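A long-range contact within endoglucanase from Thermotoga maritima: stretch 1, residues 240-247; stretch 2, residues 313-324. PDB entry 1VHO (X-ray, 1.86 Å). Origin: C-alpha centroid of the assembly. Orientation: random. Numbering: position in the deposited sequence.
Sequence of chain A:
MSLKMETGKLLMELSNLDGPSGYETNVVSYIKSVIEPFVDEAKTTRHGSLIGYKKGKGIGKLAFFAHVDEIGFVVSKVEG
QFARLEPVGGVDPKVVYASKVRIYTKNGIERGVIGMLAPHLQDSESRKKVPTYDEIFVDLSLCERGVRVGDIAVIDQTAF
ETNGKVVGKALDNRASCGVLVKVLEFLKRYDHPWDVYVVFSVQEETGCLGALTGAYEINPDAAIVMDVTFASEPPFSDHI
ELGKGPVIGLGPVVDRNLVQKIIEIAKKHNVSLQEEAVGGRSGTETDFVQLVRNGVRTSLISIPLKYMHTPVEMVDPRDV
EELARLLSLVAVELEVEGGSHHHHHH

Stretch 1, residues 240-247: IELGKGPV
Stretch 2, residues 313-324: EMVDPRDVEELA

Contact between a looped segment, residues 240-247, and a strand-to-helix segment, residues 313-324, of the endoglucanase chain. The carboxylate of Asp319 is the anchor: its CA-to-CB bond points toward the loop, and with chi1 -71° (m) and chi2 -27° it accepts two backbone hydrogen bonds, Gly243 N to Asp319 OD2 at 2.8 Å (N-H...O 164°) and Gly245 N to Asp319 OD1 at 2.8 Å (137°). One buried acidic group thus satisfies two amides of the loop, and the register matches, Gly245 CA lying 4.8 Å from Asp319 CA. The loop presents these amides through a type II turn from Glu241 to Lys244, with Leu242 at phi/psi -65/142 and Gly243 at 88/-9; the turn is closed by a weak bond from Lys244 N to Glu241 O, 3.4 Å. Lys244 (-96/11) points its CA-to-CB bond away from the second stretch, and its NZ forms a salt bridge with Glu241 OE2 at 2.5 Å. Gly243 and Gly245 (105/168) both adopt backbone angles that call for glycine. At Gly243 a CB would also clash with the second stretch, 2.8 Å from Arg318 NH2 and 3.0 Å from Asp316 OD2.

In the second stretch, residues up to Val315 are extended (Met314 -133/130, Val315 -130/160), Asp316 is the N-cap (-101/117), and the helix runs from Pro317 through Ala324 and beyond. Asp316, chi1 -169° (t), caps the helix by accepting from Arg318 N at OD1, 2.8 Å. The same carboxylate holds the guanidinium of Arg318 (m, t, m, chi4 173°) in a salt bridge, Arg318 NH2 to Asp316 OD2 at 2.6 Å and Arg318 NE to Asp316 OD1 at 3.1 Å. This pair packs against the turn: Gly243 CA is 3.3 Å from Asp316 OD2, and Gly243 O lies over one face of the guanidinium.

Apolar contacts lie beyond the polar centre. Leu242 (m, chi2 -161°) starts sideways, but its end comes nearer, placing Leu242 CD1 3.6 Å from Met314 CG; Met314 is selenomethionine, with chi angles t, t, m. Leu242 CB also stands 4.1 Å from Asp316 CB. Farther along the helix, one turn past Asp319, Pro246 (-65/151, C-gamma endo) faces Leu323 (chi1 180°, t; chi2 46°, p), with Pro246 CB 3.9 Å from Leu323 CB. Leu323 N donates to the backbone Asp319 O at 3.0 Å, as expected one helical turn on. Together the two stretches bury 439 Å², both sides summed.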

ATOM      1  N   ILE A 240      -9.256  -7.583  16.288  1.00 20.38           N
ATOM      2  CA  ILE A 240      -9.644  -7.036  14.974  1.00 21.75           C
ATOM      3  C   ILE A 240     -10.167  -8.102  14.054  1.00 20.04           C
ATOM      4  O   ILE A 240      -9.596  -9.198  13.932  1.00 18.96           O
ATOM      5  CB  ILE A 240      -8.438  -6.303  14.332  1.00 23.49           C
ATOM      6  CG1 ILE A 240      -7.973  -5.145  15.230  1.00 24.56           C
ATOM      7  CG2 ILE A 240      -8.807  -5.807  12.935  1.00 21.08           C
ATOM      8  CD1 ILE A 240      -9.002  -4.083  15.494  1.00 27.39           C
ATOM      9  N   GLU A 241     -11.244  -7.799  13.315  1.00 18.25           N
ATOM     10  CA  GLU A 241     -11.827  -8.720  12.366  1.00 22.11           C
ATOM     11  C   GLU A 241     -12.074  -8.026  11.005  1.00 21.23           C
ATOM     12  O   GLU A 241     -12.421  -6.839  10.996  1.00 20.22           O
ATOM     13  CB  GLU A 241     -13.214  -9.221  12.814  1.00 24.85           C
ATOM     14  CG  GLU A 241     -13.258  -9.938  14.159  1.00 31.80           C
ATOM     15  CD  GLU A 241     -14.656 -10.447  14.458  1.00 38.52           C
ATOM     16  OE1 GLU A 241     -15.286 -11.104  13.602  1.00 41.92           O
ATOM     17  OE2 GLU A 241     -15.185 -10.158  15.553  1.00 46.54           O
ATOM     18  N   LEU A 242     -11.897  -8.794   9.934  1.00 21.08           N
ATOM     19  CA  LEU A 242     -12.205  -8.223   8.610  1.00 19.37           C
ATOM     20  C   LEU A 242     -13.723  -7.961   8.583  1.00 19.47           C
ATOM     21  O   LEU A 242     -14.472  -8.824   9.065  1.00 16.92           O
ATOM     22  CB  LEU A 242     -11.957  -9.277   7.520  1.00 18.22           C
ATOM     23  CG  LEU A 242     -10.507  -9.776   7.379  1.00 24.69           C
ATOM     24  CD1 LEU A 242     -10.274 -10.431   6.005  1.00 23.92           C
ATOM     25  CD2 LEU A 242      -9.537  -8.627   7.537  1.00 20.27           C
ATOM     26  N   GLY A 243     -14.170  -6.874   7.974  1.00 19.97           N
ATOM     27  CA  GLY A 243     -15.592  -6.618   7.901  1.00 20.29           C
ATOM     28  C   GLY A 243     -16.184  -5.854   9.069  1.00 21.71           C
ATOM     29  O   GLY A 243     -17.369  -5.442   8.928  1.00 19.73           O
ATOM     30  N   LYS A 244     -15.455  -5.621  10.162  1.00 17.65           N
ATOM     31  CA  LYS A 244     -16.028  -4.855  11.270  1.00 20.20           C
ATOM     32  C   LYS A 244     -15.642  -3.385  11.195  1.00 18.94           C
ATOM     33  O   LYS A 244     -15.844  -2.630  12.168  1.00 18.91           O
ATOM     34  CB  LYS A 244     -15.671  -5.397  12.656  1.00 21.95           C
ATOM     35  CG  LYS A 244     -16.183  -6.776  12.964  1.00 29.75           C
ATOM     36  CD  LYS A 244     -17.652  -6.892  13.199  1.00 40.09           C
ATOM     37  CE  LYS A 244     -17.985  -8.225  13.895  1.00 44.60           C
ATOM     38  NZ  LYS A 244     -17.006  -8.508  14.993  1.00 48.65           N
ATOM     39  N   GLY A 245     -15.047  -2.947  10.064  1.00 17.15           N
ATOM     40  CA  GLY A 245     -14.715  -1.537   9.884  1.00 16.27           C
ATOM     41  C   GLY A 245     -13.265  -1.137  10.010  1.00 17.80           C
ATOM     42  O   GLY A 245     -12.376  -1.879  10.489  1.00 17.77           O
ATOM     43  N   PRO A 246     -12.957   0.099   9.593  1.00 17.95           N
ATOM     44  CA  PRO A 246     -11.641   0.666   9.670  1.00 17.32           C
ATOM     45  C   PRO A 246     -11.247   0.814  11.151  1.00 17.22           C
ATOM     46  O   PRO A 246     -12.119   0.884  12.041  1.00 15.79           O
ATOM     47  CB  PRO A 246     -11.695   1.989   8.957  1.00 19.49           C
ATOM     48  CG  PRO A 246     -13.139   2.359   8.924  1.00 19.00           C
ATOM     49  CD  PRO A 246     -13.926   1.075   8.995  1.00 18.60           C
ATOM     50  N   VAL A 247      -9.952   0.734  11.353  1.00 15.88           N
ATOM     51  CA  VAL A 247      -9.393   0.717  12.701  1.00 17.09           C
ATOM     52  C   VAL A 247      -8.718   2.018  13.080  1.00 16.49           C
ATOM     53  O   VAL A 247      -7.719   2.479  12.506  1.00 16.36           O
ATOM     54  CB  VAL A 247      -8.346  -0.417  12.817  1.00 16.39           C
ATOM     55  CG1 VAL A 247      -7.902  -0.558  14.285  1.00 15.97           C
ATOM     56  CG2 VAL A 247      -8.894  -1.740  12.291  1.00 15.43           C
ATOM     57  N   GLU A 313      -2.400 -11.886   1.002  1.00 18.97           N
ATOM     58  CA  GLU A 313      -3.012 -11.012   2.010  1.00 18.13           C
ATOM     59  C   GLU A 313      -4.512 -10.980   1.711  1.00 17.00           C
ATOM     60  O   GLU A 313      -4.858 -11.013   0.545  1.00 15.52           O
ATOM     61  CB  GLU A 313      -2.461  -9.577   1.912  1.00 17.44           C
ATOM     62  CG  GLU A 313      -0.952  -9.638   2.339  1.00 17.82           C
ATOM     63  CD  GLU A 313      -0.287  -8.279   2.220  1.00 17.77           C
ATOM     64  OE1 GLU A 313      -0.698  -7.477   1.378  1.00 17.87           O
ATOM     65  OE2 GLU A 313       0.702  -8.037   2.968  1.00 18.34           O
HETATM   66  N   MSE A 314      -5.331 -10.739   2.717  1.00 14.94           N
HETATM   67  CA  MSE A 314      -6.777 -10.726   2.484  1.00 15.20           C
HETATM   68  C   MSE A 314      -7.424  -9.511   3.124  1.00 14.99           C
HETATM   69  O   MSE A 314      -7.083  -9.165   4.265  1.00 17.24           O
HETATM   70  CB  MSE A 314      -7.366 -12.002   3.167  1.00 16.19           C
HETATM   71  CG  MSE A 314      -8.909 -12.021   3.027  1.00 22.48           C
HETATM   72 SE   MSE A 314      -9.608 -13.535   4.011  1.00 42.27          SE
HETATM   73  CE  MSE A 314      -9.089 -14.959   2.848  1.00 29.87           C
ATOM     74  N   VAL A 315      -8.236  -8.790   2.370  1.00 14.41           N
ATOM     75  CA  VAL A 315      -8.931  -7.619   2.923  1.00 14.69           C
ATOM     76  C   VAL A 315     -10.432  -7.760   2.561  1.00 15.76           C
ATOM     77  O   VAL A 315     -10.799  -8.497   1.620  1.00 17.09           O
ATOM     78  CB  VAL A 315      -8.453  -6.281   2.357  1.00 19.89           C
ATOM     79  CG1 VAL A 315      -6.980  -6.032   2.753  1.00 23.82           C
ATOM     80  CG2 VAL A 315      -8.605  -6.245   0.835  1.00 18.86           C
ATOM     81  N   ASP A 316     -11.251  -7.028   3.317  1.00 14.79           N
ATOM     82  CA  ASP A 316     -12.685  -6.990   3.025  1.00 15.20           C
ATOM     83  C   ASP A 316     -12.973  -5.697   2.301  1.00 14.82           C
ATOM     84  O   ASP A 316     -12.809  -4.603   2.871  1.00 16.79           O
ATOM     85  CB  ASP A 316     -13.443  -6.994   4.396  1.00 17.74           C
ATOM     86  CG  ASP A 316     -14.929  -7.223   4.183  1.00 20.39           C
ATOM     87  OD1 ASP A 316     -15.483  -6.602   3.248  1.00 17.37           O
ATOM     88  OD2 ASP A 316     -15.527  -8.067   4.889  1.00 21.05           O
ATOM     89  N   PRO A 317     -13.440  -5.689   1.051  1.00 16.47           N
ATOM     90  CA  PRO A 317     -13.737  -4.487   0.312  1.00 16.30           C
ATOM     91  C   PRO A 317     -14.722  -3.572   0.997  1.00 18.09           C
ATOM     92  O   PRO A 317     -14.674  -2.353   0.759  1.00 16.00           O
ATOM     93  CB  PRO A 317     -14.226  -4.952  -1.059  1.00 18.93           C
ATOM     94  CG  PRO A 317     -13.901  -6.394  -1.134  1.00 19.50           C
ATOM     95  CD  PRO A 317     -13.711  -6.934   0.266  1.00 17.45           C
ATOM     96  N   ARG A 318     -15.592  -4.116   1.889  1.00 17.02           N
ATOM     97  CA  ARG A 318     -16.505  -3.212   2.597  1.00 18.36           C
ATOM     98  C   ARG A 318     -15.763  -2.325   3.579  1.00 16.70           C
ATOM     99  O   ARG A 318     -16.222  -1.188   3.827  1.00 16.09           O
ATOM    100  CB  ARG A 318     -17.594  -3.989   3.346  1.00 23.15           C
ATOM    101  CG  ARG A 318     -18.486  -4.853   2.459  1.00 31.17           C
ATOM    102  CD  ARG A 318     -19.352  -5.735   3.371  1.00 36.85           C
ATOM    103  NE  ARG A 318     -18.473  -6.704   4.062  1.00 40.78           N
ATOM    104  CZ  ARG A 318     -18.883  -7.523   5.007  1.00 40.44           C
ATOM    105  NH1 ARG A 318     -20.175  -7.495   5.389  1.00 44.19           N
ATOM    106  NH2 ARG A 318     -18.067  -8.360   5.584  1.00 41.37           N
ATOM    107  N   ASP A 319     -14.679  -2.801   4.231  1.00 15.64           N
ATOM    108  CA  ASP A 319     -13.934  -1.951   5.136  1.00 15.15           C
ATOM    109  C   ASP A 319     -13.298  -0.807   4.343  1.00 15.92           C
ATOM    110  O   ASP A 319     -13.129   0.336   4.810  1.00 13.87           O
ATOM    111  CB  ASP A 319     -12.782  -2.733   5.840  1.00 13.30           C
ATOM    112  CG  ASP A 319     -13.313  -3.728   6.859  1.00 18.19           C
ATOM    113  OD1 ASP A 319     -14.432  -3.527   7.439  1.00 16.80           O
ATOM    114  OD2 ASP A 319     -12.612  -4.732   7.080  1.00 17.90           O
ATOM    115  N   VAL A 320     -12.820  -1.174   3.124  1.00 14.15           N
ATOM    116  CA  VAL A 320     -12.214  -0.174   2.250  1.00 15.15           C
ATOM    117  C   VAL A 320     -13.202   0.912   1.876  1.00 16.90           C
ATOM    118  O   VAL A 320     -12.913   2.124   1.903  1.00 13.85           O
ATOM    119  CB  VAL A 320     -11.600  -0.875   1.004  1.00 16.69           C
ATOM    120  CG1 VAL A 320     -11.220   0.142  -0.074  1.00 14.27           C
ATOM    121  CG2 VAL A 320     -10.328  -1.608   1.467  1.00 15.57           C
ATOM    122  N   GLU A 321     -14.402   0.496   1.422  1.00 17.64           N
ATOM    123  CA  GLU A 321     -15.408   1.485   1.044  1.00 19.97           C
ATOM    124  C   GLU A 321     -15.890   2.315   2.221  1.00 19.37           C
ATOM    125  O   GLU A 321     -16.110   3.506   2.061  1.00 19.91           O
ATOM    126  CB  GLU A 321     -16.665   0.785   0.480  1.00 27.05           C
ATOM    127  CG  GLU A 321     -16.377  -0.216  -0.592  1.00 36.00           C
ATOM    128  CD  GLU A 321     -17.657  -0.714  -1.275  1.00 37.59           C
ATOM    129  OE1 GLU A 321     -18.499  -1.310  -0.572  1.00 39.83           O
ATOM    130  OE2 GLU A 321     -17.733  -0.465  -2.482  1.00 34.96           O
ATOM    131  N   GLU A 322     -16.149   1.661   3.378  1.00 16.63           N
ATOM    132  CA  GLU A 322     -16.599   2.430   4.543  1.00 17.31           C
ATOM    133  C   GLU A 322     -15.551   3.416   5.001  1.00 16.24           C
ATOM    134  O   GLU A 322     -15.892   4.528   5.392  1.00 13.96           O
ATOM    135  CB  GLU A 322     -17.061   1.527   5.704  1.00 19.14           C
ATOM    136  CG  GLU A 322     -18.389   0.823   5.359  1.00 20.90           C
ATOM    137  CD  GLU A 322     -19.559   1.806   5.351  1.00 25.03           C
ATOM    138  OE1 GLU A 322     -19.888   2.364   4.288  1.00 25.07           O
ATOM    139  OE2 GLU A 322     -20.142   2.102   6.407  1.00 26.14           O
ATOM    140  N   LEU A 323     -14.249   3.066   4.931  1.00 15.47           N
ATOM    141  CA  LEU A 323     -13.230   4.057   5.287  1.00 14.23           C
ATOM    142  C   LEU A 323     -13.306   5.233   4.330  1.00 16.54           C
ATOM    143  O   LEU A 323     -13.164   6.420   4.698  1.00 14.42           O
ATOM    144  CB  LEU A 323     -11.828   3.409   5.335  1.00 14.30           C
ATOM    145  CG  LEU A 323     -10.692   4.372   5.695  1.00 17.58           C
ATOM    146  CD1 LEU A 323     -11.082   5.258   6.897  1.00 18.94           C
ATOM    147  CD2 LEU A 323      -9.378   3.670   6.011  1.00 16.01           C
ATOM    148  N   ALA A 324     -13.390   4.934   2.996  1.00 16.35           N
ATOM    149  CA  ALA A 324     -13.450   6.064   2.060  1.00 17.12           C
ATOM    150  C   ALA A 324     -14.722   6.921   2.308  1.00 15.49           C
ATOM    151  O   ALA A 324     -14.659   8.134   2.186  1.00 14.71           O
ATOM    152  CB  ALA A 324     -13.521   5.489   0.636  1.00 16.73           C
TER